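PDB 3QV2: 5-cytosine DNA methyltransferase from Entamoeba histolytica, which probably transfers a methyl group from S-adenosylmethionine to carbon 5 of cytosine in tRNA or DNA, as a Dnmt2-type member of the C5-methyltransferase family. Local coordinates for residues A[107-110]-A[111-115]; A[138-141]-A[142-146]; A[60-64]-A[65-69]; A[312-315]-A[316-320]. All coordinates share one frame; numbering follows the deposited sequence.

Interaction 1: residues A[107-110]-A[111-115]; sequences SVLH and LYRDI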
# COMPACT_ATOMS: atom_id res chain seq x y z
N SER A 107 -2.45 2.22 18.09
CA SER A 107 -1.28 1.38 17.87
C SER A 107 -0.06 2.17 17.39
O SER A 107 1.05 1.95 17.88
CB SER A 107 -1.60 0.25 16.88
OG SER A 107 -2.22 0.75 15.71
N VAL A 108 -0.26 3.08 16.45
CA VAL A 108 0.84 3.85 15.89
C VAL A 108 1.36 4.91 16.87
O VAL A 108 2.55 5.22 16.88
CB VAL A 108 0.47 4.51 14.55
CG1 VAL A 108 -0.52 5.65 14.77
CG2 VAL A 108 1.72 5.02 13.84
N LEU A 109 0.46 5.44 17.69
CA LEU A 109 0.86 6.38 18.73
C LEU A 109 1.66 5.66 19.80
O LEU A 109 2.63 6.19 20.33
CB LEU A 109 -0.37 7.05 19.35
CG LEU A 109 -1.10 8.09 18.50
CD1 LEU A 109 -2.40 8.52 19.16
CD2 LEU A 109 -0.20 9.29 18.24
N HIS A 110 1.24 4.43 20.11
CA HIS A 110 1.91 3.61 21.10
C HIS A 110 3.37 3.37 20.72
O HIS A 110 4.27 3.52 21.54
CB HIS A 110 1.19 2.27 21.24
CG HIS A 110 1.91 1.29 22.12
ND1 HIS A 110 2.22 1.56 23.43
CD2 HIS A 110 2.37 0.04 21.87
CE1 HIS A 110 2.84 0.52 23.96
NE2 HIS A 110 2.94 -0.42 23.04
N LEU A 111 3.60 3.01 19.46
CA LEU A 111 4.94 2.71 18.97
C LEU A 111 5.91 3.88 19.13
O LEU A 111 7.07 3.68 19.50
CB LEU A 111 4.90 2.26 17.51
CG LEU A 111 4.13 0.96 17.22
CD1 LEU A 111 4.18 0.62 15.74
CD2 LEU A 111 4.69 -0.18 18.06
N TYR A 112 5.43 5.09 18.86
CA TYR A 112 6.29 6.26 18.91
C TYR A 112 6.34 6.93 20.28
O TYR A 112 7.37 7.48 20.67
CB TYR A 112 5.90 7.27 17.82
CG TYR A 112 6.21 6.78 16.42
CD1 TYR A 112 7.48 6.96 15.87
CD2 TYR A 112 5.25 6.15 15.64
CE1 TYR A 112 7.77 6.51 14.60
CE2 TYR A 112 5.53 5.70 14.37
CZ TYR A 112 6.80 5.89 13.85
OH TYR A 112 7.10 5.45 12.58
N ARG A 113 5.23 6.88 21.01
CA ARG A 113 5.19 7.45 22.36
C ARG A 113 5.90 6.55 23.36
O ARG A 113 6.74 7.01 24.14
CB ARG A 113 3.74 7.63 22.83
CG ARG A 113 2.99 8.78 22.19
CD ARG A 113 1.54 8.78 22.67
NE ARG A 113 0.78 9.92 22.18
CZ ARG A 113 -0.53 10.05 22.32
NH1 ARG A 113 -1.23 9.10 22.93
NH2 ARG A 113 -1.15 11.13 21.86
N ASP A 114 5.57 5.27 23.34
CA ASP A 114 5.94 4.36 24.41
C ASP A 114 7.15 3.48 24.12
O ASP A 114 7.80 2.98 25.04
CB ASP A 114 4.74 3.49 24.80
CG ASP A 114 3.51 4.31 25.11
OD1 ASP A 114 3.66 5.44 25.62
OD2 ASP A 114 2.39 3.84 24.84
N ILE A 115 7.46 3.28 22.84
CA ILE A 115 8.54 2.37 22.46
C ILE A 115 9.82 3.08 22.01
O ILE A 115 10.85 3.00 22.68
CB ILE A 115 8.11 1.41 21.34
CG1 ILE A 115 6.80 0.70 21.73
CG2 ILE A 115 9.21 0.40 21.05
CD1 ILE A 115 6.91 -0.13 22.98
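H110 and D114, one helical turn apart, are joined by a histidine-carboxylate hydrogen bond: ND1 of H110 donates to OD2 of D114 at 2.7 Å, with an N-H...O angle of 155°. The acceptor lies in the ring plane of the histidine and offers its anti lone pair, while ring and carboxylate planes stand 63° apart. H110 reaches it with CG anti to the backbone N (chi1 174°). Its other ring nitrogen, NE2, probably bonds to the carbonyl O of I67, which would engage both nitrogens and fix the ring's rotation.

In the backbone, R113 N donates to L109 O at 2.8 Å, whereas the I115 N to H110 O bond is long and weak, in keeping with a wider pi-type turn at 111-115.

An alkyl group meets a charged planar one where L109 CD1 sits over one face of the R113 guanidinium, 4.0 Å from NH2; R113 NE also forms a salt bridge with E142. The apolar contact is that of V108 CG2 with Y112 CE2, at 3.9 Å.

Helix 106-115 is thus wedged between its neighbours: L111 and I115 pack on W80 of strand 79-82 and on I72 of helix 69-74, while V108 and Y112 face I143 of helix 138-149.

Interaction 2: residues A[138-141]-A[142-146]; sequences LVFK and EIYNI
F140 and Y144 meet one turn apart on helix 138-149, their side chains crossing obliquely. CZ of F140 comes to 4.1 Å from CD1 of Y144, approaching the tyrosine ring at its edge, while CB of Y144 lies over one face of the phenylalanine, displaced toward its rim. Both residues hold CG anti to the backbone N (F140 chi1 178°, Y144 chi1 -177°), which sends the two rings out on the same flank of the helix. A second apolar pair, V139 and I143, runs side by side and points the same way, with CG1 of V139 4.0 Å from CD1 of I143.

This helix packs beside helix 106-115 in the Rossmann-like, SAM-dependent methyltransferase core: V139 and I143 both touch V108 there. F140 turns elsewhere, its ring meeting Y173 edge-to-face.

The polar contacts are mainly those of the backbone. Y144 N donates to F140 O at 2.6 Å (N-H...O 161°), and I143 N to V139 O at 3.1 Å. Near N145, one water donates to K141 O at 2.9 Å and, weakly, to N145 OD1 at 2.7 Å, a bridge that is weak on the asparagine side and runs alongside the N145 N to K141 O bond. The extended E142 directs its carboxylate away from these residues, where R113 of the neighbouring helix engages it.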
# COMPACT_ATOMS: atom_id res chain seq x y z
N LEU A 138 -3.14 15.34 13.52
CA LEU A 138 -2.54 15.60 14.82
C LEU A 138 -1.68 14.42 15.23
O LEU A 138 -0.72 14.56 15.98
CB LEU A 138 -3.62 15.86 15.87
CG LEU A 138 -4.41 17.16 15.72
CD1 LEU A 138 -5.58 17.20 16.71
CD2 LEU A 138 -3.50 18.37 15.90
N VAL A 139 -2.05 13.24 14.74
CA VAL A 139 -1.30 12.02 15.02
C VAL A 139 0.13 12.12 14.49
O VAL A 139 1.09 11.89 15.22
CB VAL A 139 -1.97 10.78 14.42
CG1 VAL A 139 -1.04 9.57 14.50
CG2 VAL A 139 -3.30 10.50 15.11
N PHE A 140 0.27 12.46 13.21
CA PHE A 140 1.59 12.57 12.61
C PHE A 140 2.36 13.78 13.13
O PHE A 140 3.58 13.74 13.25
CB PHE A 140 1.52 12.60 11.09
CG PHE A 140 2.86 12.76 10.43
CD1 PHE A 140 3.20 13.92 9.77
CD2 PHE A 140 3.80 11.74 10.50
CE1 PHE A 140 4.44 14.06 9.17
CE2 PHE A 140 5.04 11.87 9.91
CZ PHE A 140 5.36 13.04 9.24
N LYS A 141 1.64 14.86 13.41
CA LYS A 141 2.26 16.06 13.97
C LYS A 141 3.06 15.67 15.22
O LYS A 141 4.18 16.14 15.42
CB LYS A 141 1.21 17.11 14.33
CG LYS A 141 1.79 18.32 15.04
CD LYS A 141 0.69 19.27 15.50
CE LYS A 141 1.26 20.41 16.34
NZ LYS A 141 2.21 21.26 15.58
N GLU A 142 2.47 14.81 16.04
CA GLU A 142 3.11 14.34 17.26
C GLU A 142 4.24 13.37 16.94
O GLU A 142 5.32 13.44 17.53
CB GLU A 142 2.08 13.69 18.18
CG GLU A 142 2.62 13.28 19.54
CD GLU A 142 1.53 12.75 20.46
OE1 GLU A 142 0.34 12.85 20.09
OE2 GLU A 142 1.87 12.23 21.54
N ILE A 143 3.99 12.45 16.01
CA ILE A 143 5.01 11.50 15.59
C ILE A 143 6.23 12.23 15.03
O ILE A 143 7.37 11.84 15.30
CB ILE A 143 4.46 10.51 14.53
CG1 ILE A 143 3.46 9.55 15.17
CG2 ILE A 143 5.60 9.75 13.88
CD1 ILE A 143 2.82 8.59 14.18
N TYR A 144 5.98 13.29 14.27
CA TYR A 144 7.06 14.10 13.71
C TYR A 144 7.91 14.71 14.82
O TYR A 144 9.13 14.62 14.79
CB TYR A 144 6.49 15.20 12.81
CG TYR A 144 7.54 16.05 12.13
CD1 TYR A 144 8.05 15.70 10.89
CD2 TYR A 144 8.02 17.20 12.74
CE1 TYR A 144 9.01 16.48 10.26
CE2 TYR A 144 8.98 17.99 12.12
CZ TYR A 144 9.47 17.62 10.89
OH TYR A 144 10.43 18.39 10.27
N ASN A 145 7.24 15.32 15.80
CA ASN A 145 7.93 15.90 16.94
C ASN A 145 8.77 14.87 17.69
O ASN A 145 9.92 15.12 18.04
CB ASN A 145 6.94 16.57 17.89
CG ASN A 145 6.38 17.87 17.34
OD1 ASN A 145 7.09 18.62 16.67
ND2 ASN A 145 5.11 18.14 17.62
N ILE A 146 8.18 13.70 17.94
CA ILE A 146 8.88 12.63 18.63
C ILE A 146 10.14 12.22 17.87
O ILE A 146 11.22 12.13 18.44
CB ILE A 146 7.99 11.39 18.83
CG1 ILE A 146 6.85 11.71 19.80
CG2 ILE A 146 8.80 10.22 19.34
CD1 ILE A 146 5.90 10.55 20.03
O HOH W 1 5.19 18.76 14.71

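Interaction 3: residues A[60-64]-A[65-69]; sequences QVKNL and DSISI. With SAH (S-adenosyl-L-homocysteine), chain B; SO4 (sulfate ion), chain C.
D65 and N63 face each other across a tight bend in the loop before helix 69-74, with D65 N donating to OD1 of N63 at 3.0 Å, an Asx turn. The N-H...O angle is 154°, and the donor lies in the carbonyl plane on a lone pair of the amide oxygen. The same OD1 accepts N6 of S-adenosyl-L-homocysteine at 2.9 Å, so one side-chain oxygen serves both the turn and the ligand. N63 places it there with CG anti to its own N (chi1 -158°). A water accepts from ND2 of N63 and donates to OD2 of D65 at 2.7 Å; it bridges the two side chains, whose OD1 and OD2 are both acceptors and lie close without bonding.

I67 closes the bend from the other end. Its N makes a weak bond to N63 O, as does that of S66, and its CG1 packs against the aliphatic part of K62, 3.9 Å from CG. Bent at chi2, K62 carries NZ to a sulfate oxygen, O1, at 2.9 Å; the sulfate probably comes from the crystallisation liquor.

L64 supplies a second hydrogen bond to adenine: its N donates to N1 of the ligand at 3.3 Å, and CD2 packs 3.7 Å from C2. An acceptor for the N6 amine and a donor for N1 together read the Watson-Crick edge of adenine. That pairing implies recognition of the base by hydrogen-bond pattern, with the bond from D65 N to the N63 side chain steadying the amide oxygen that receives N6.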
# COMPACT_ATOMS: atom_id res chain seq x y z
N GLN A 60 3.23 -12.30 13.62
CA GLN A 60 2.98 -12.07 15.04
C GLN A 60 1.66 -11.33 15.23
O GLN A 60 1.48 -10.23 14.71
CB GLN A 60 4.13 -11.27 15.66
CG GLN A 60 5.49 -11.91 15.49
CD GLN A 60 5.62 -13.22 16.24
OE1 GLN A 60 5.95 -14.25 15.66
NE2 GLN A 60 5.36 -13.19 17.55
N VAL A 61 0.75 -11.94 15.99
CA VAL A 61 -0.58 -11.38 16.17
C VAL A 61 -0.71 -10.56 17.46
O VAL A 61 -1.81 -10.17 17.84
CB VAL A 61 -1.66 -12.48 16.17
CG1 VAL A 61 -1.69 -13.19 14.83
CG2 VAL A 61 -1.41 -13.47 17.29
N LYS A 62 0.41 -10.31 18.12
CA LYS A 62 0.42 -9.48 19.31
C LYS A 62 -0.10 -8.08 18.97
O LYS A 62 0.43 -7.41 18.09
CB LYS A 62 1.83 -9.39 19.90
CG LYS A 62 1.92 -8.58 21.18
CD LYS A 62 1.06 -9.17 22.27
CE LYS A 62 1.14 -8.36 23.56
NZ LYS A 62 0.38 -8.99 24.67
N ASN A 63 -1.15 -7.65 19.67
CA ASN A 63 -1.78 -6.37 19.38
C ASN A 63 -0.82 -5.20 19.60
O ASN A 63 -0.20 -5.07 20.65
CB ASN A 63 -3.04 -6.17 20.24
CG ASN A 63 -3.99 -5.16 19.64
OD1 ASN A 63 -3.72 -3.95 19.65
ND2 ASN A 63 -5.12 -5.63 19.13
N LEU A 64 -0.70 -4.35 18.58
CA LEU A 64 0.26 -3.25 18.60
C LEU A 64 -0.17 -2.11 19.52
O LEU A 64 0.58 -1.15 19.73
CB LEU A 64 0.51 -2.72 17.18
CG LEU A 64 1.58 -3.45 16.36
CD1 LEU A 64 1.52 -4.95 16.58
CD2 LEU A 64 1.44 -3.12 14.88
N ASP A 65 -1.38 -2.20 20.06
CA ASP A 65 -1.87 -1.20 20.99
C ASP A 65 -1.13 -1.25 22.32
O ASP A 65 -0.97 -0.23 23.00
CB ASP A 65 -3.37 -1.37 21.25
CG ASP A 65 -4.22 -1.03 20.04
OD1 ASP A 65 -3.70 -0.38 19.11
OD2 ASP A 65 -5.41 -1.41 20.03
N SER A 66 -0.67 -2.44 22.70
CA SER A 66 -0.12 -2.65 24.03
C SER A 66 1.19 -3.44 24.05
O SER A 66 1.69 -3.77 25.13
CB SER A 66 -1.15 -3.36 24.92
OG SER A 66 -1.45 -4.65 24.41
N ILE A 67 1.74 -3.75 22.88
CA ILE A 67 2.97 -4.53 22.82
C ILE A 67 4.09 -3.87 23.63
O ILE A 67 4.30 -2.66 23.55
CB ILE A 67 3.43 -4.78 21.37
CG1 ILE A 67 4.61 -5.76 21.34
CG2 ILE A 67 3.80 -3.47 20.70
CD1 ILE A 67 5.01 -6.21 19.95
N SER A 68 4.79 -4.68 24.42
CA SER A 68 5.81 -4.16 25.33
C SER A 68 7.10 -3.80 24.61
O SER A 68 7.38 -4.32 23.53
CB SER A 68 6.10 -5.17 26.44
OG SER A 68 6.78 -6.31 25.93
N ILE A 69 7.88 -2.91 25.21
CA ILE A 69 9.18 -2.54 24.67
C ILE A 69 10.07 -3.77 24.60
O ILE A 69 10.74 -4.02 23.59
CB ILE A 69 9.88 -1.48 25.54
CG1 ILE A 69 8.93 -0.31 25.83
CG2 ILE A 69 11.16 -1.00 24.88
CD1 ILE A 69 9.51 0.72 26.77
N SAH B . 0.67 -2.27 3.92
CA SAH B . 0.05 -3.56 4.12
CB SAH B . -1.34 -3.41 4.72
CG SAH B . -1.64 -2.20 5.57
SD SAH B . -3.33 -2.02 6.18
C SAH B . 0.01 -4.30 2.81
O SAH B . -0.89 -5.17 2.60
OXT SAH B . 0.89 -4.07 1.92
C5' SAH B . -3.31 -1.87 7.95
C4' SAH B . -3.15 -3.10 8.76
O4' SAH B . -2.89 -2.74 10.07
C3' SAH B . -4.40 -3.86 8.75
O3' SAH B . -4.23 -5.05 8.06
C2' SAH B . -4.74 -4.13 10.12
O2' SAH B . -5.01 -5.48 10.28
C1' SAH B . -3.55 -3.76 10.89
N9 SAH B . -3.88 -3.35 12.22
C8 SAH B . -4.81 -2.48 12.66
N7 SAH B . -4.72 -2.44 14.00
C5 SAH B . -3.73 -3.28 14.39
C6 SAH B . -3.21 -3.63 15.64
N6 SAH B . -3.74 -3.05 16.85
N1 SAH B . -2.20 -4.52 15.68
C2 SAH B . -1.69 -5.07 14.57
N3 SAH B . -2.18 -4.75 13.37
C4 SAH B . -3.19 -3.87 13.25
S SO4 C . 2.67 -8.83 27.64
O1 SO4 C . 1.22 -8.90 27.47
O2 SO4 C . 3.11 -7.46 27.40
O3 SO4 C . 3.01 -9.22 29.01
O4 SO4 C . 3.31 -9.73 26.69
O HOH W 2 -6.56 -3.08 18.18

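Interaction 4: residues A[312-315]-A[316-320]; sequences FVIA and QLMEY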
# COMPACT_ATOMS: atom_id res chain seq x y z
N PHE A 312 5.84 -0.49 -6.58
CA PHE A 312 6.63 0.28 -7.54
C PHE A 312 7.17 1.56 -6.90
O PHE A 312 8.37 1.80 -6.91
CB PHE A 312 5.79 0.64 -8.77
CG PHE A 312 5.56 -0.52 -9.71
CD1 PHE A 312 6.61 -1.04 -10.45
CD2 PHE A 312 4.30 -1.06 -9.87
CE1 PHE A 312 6.40 -2.10 -11.32
CE2 PHE A 312 4.08 -2.11 -10.73
CZ PHE A 312 5.14 -2.63 -11.46
N VAL A 313 6.26 2.37 -6.36
CA VAL A 313 6.62 3.65 -5.77
C VAL A 313 7.51 3.49 -4.54
O VAL A 313 8.55 4.13 -4.42
CB VAL A 313 5.37 4.45 -5.38
CG1 VAL A 313 5.76 5.74 -4.67
CG2 VAL A 313 4.52 4.75 -6.60
N ILE A 314 7.08 2.63 -3.62
CA ILE A 314 7.80 2.43 -2.37
C ILE A 314 9.22 1.92 -2.60
O ILE A 314 10.14 2.25 -1.85
CB ILE A 314 7.04 1.47 -1.43
CG1 ILE A 314 5.67 2.03 -1.09
CG2 ILE A 314 7.85 1.22 -0.16
CD1 ILE A 314 4.88 1.18 -0.12
N ALA A 315 9.39 1.11 -3.64
CA ALA A 315 10.71 0.58 -3.97
C ALA A 315 11.70 1.71 -4.22
O ALA A 315 12.82 1.69 -3.72
CB ALA A 315 10.63 -0.33 -5.19
N GLN A 316 11.27 2.71 -4.98
CA GLN A 316 12.13 3.85 -5.30
C GLN A 316 12.40 4.71 -4.07
O GLN A 316 13.52 5.20 -3.88
CB GLN A 316 11.52 4.70 -6.41
CG GLN A 316 11.45 4.00 -7.76
CD GLN A 316 11.25 4.97 -8.90
OE1 GLN A 316 11.51 6.17 -8.77
NE2 GLN A 316 10.78 4.46 -10.04
N LEU A 317 11.39 4.89 -3.23
CA LEU A 317 11.53 5.72 -2.04
C LEU A 317 12.41 5.06 -0.98
O LEU A 317 13.13 5.74 -0.26
CB LEU A 317 10.15 6.06 -1.46
CG LEU A 317 9.22 6.81 -2.42
CD1 LEU A 317 7.90 7.13 -1.75
CD2 LEU A 317 9.89 8.09 -2.92
N MET A 318 12.34 3.74 -0.90
CA MET A 318 13.18 3.00 0.03
C MET A 318 14.64 3.07 -0.38
O MET A 318 15.52 3.21 0.46
CB MET A 318 12.73 1.54 0.13
CG MET A 318 11.44 1.33 0.91
SD MET A 318 11.05 -0.42 1.11
CE MET A 318 9.68 -0.34 2.26
N GLU A 319 14.89 2.98 -1.68
CA GLU A 319 16.24 3.11 -2.21
C GLU A 319 16.85 4.44 -1.79
O GLU A 319 18.05 4.54 -1.55
CB GLU A 319 16.23 2.97 -3.73
CG GLU A 319 15.84 1.59 -4.23
CD GLU A 319 15.50 1.57 -5.71
OE1 GLU A 319 15.55 2.64 -6.35
OE2 GLU A 319 15.19 0.48 -6.23
N TYR A 320 16.00 5.46 -1.69
CA TYR A 320 16.43 6.77 -1.21
C TYR A 320 16.69 6.73 0.29
O TYR A 320 17.75 7.14 0.76
CB TYR A 320 15.37 7.82 -1.54
CG TYR A 320 15.70 9.20 -1.02
CD1 TYR A 320 16.74 9.94 -1.57
CD2 TYR A 320 14.96 9.78 0.01
CE1 TYR A 320 17.04 11.21 -1.10
CE2 TYR A 320 15.25 11.04 0.48
CZ TYR A 320 16.29 11.75 -0.08
OH TYR A 320 16.58 13.02 0.38
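I314 and M318 run side by side and point the same way along helix 311-321, and the methionine lies along the isoleucine's CG2 branch. CG2 of I314 is 3.4 Å from CE of M318, tighter than a usual van der Waals contact, and 3.8 Å from SD. CG2 stands anti to the backbone N of I314, beside the carbonyl carbon, which directs this methyl toward the next turn. M318 keeps an extended chain beyond CG (chi2 -175°, chi3 171°), laying its thioether past that methyl.

V313 and L317 repeat the side-by-side arrangement one residue earlier, with CG1 of V313 at 3.9 Å from CD1 of L317. I314 touches both L23 of helix 22-29 and Y174 of strand 172-178, and M318 meets Y27 of that helix. V313 and L317 lie on the strands, both against Y174 and also on C159 and I157 of strand 153-159.

Beneath the side chains the i to i+4 bonds are regular. L317 N donates to V313 O at 3.2 Å, and M318 N to I314 O at 2.8 Å. CG of E319 lies 3.1 Å from A315 O, so the acidic chain starts close over the backbone before its OE2 accepts from S31 N. Q316 sends its amide away from these residues, NE2 donating to the carbonyl O of H189 and to E191.

The chemistry therefore divides by direction: aliphatic and thioether groups meet each other where the helix lies against the sheet and helix 22-29, while the polar ends of Q316 and E319 find hydrogen-bond partners in the surrounding chain.

In the fold
Interactions 1 and 4 are largely buried helix turns, whereas 2 and 3 are only partly buried. Interactions 1 and 2 hold adjacent helices that touch directly, through apolar packing and an ionic link between their side chains. Interaction 3 reaches interaction 1 through a probable side-chain-to-backbone hydrogen bond, so helix 106-115 connects the adenine-binding loop with helix 138-149. Interaction 4 stands apart, its nearest atoms about 12 Å from those of interaction 1, and its side-chain pairs are aliphatic or thioether. Polar groups carry most of interaction 3, at the ligand; interaction 1 combines a histidine-carboxylate bond with apolar contacts.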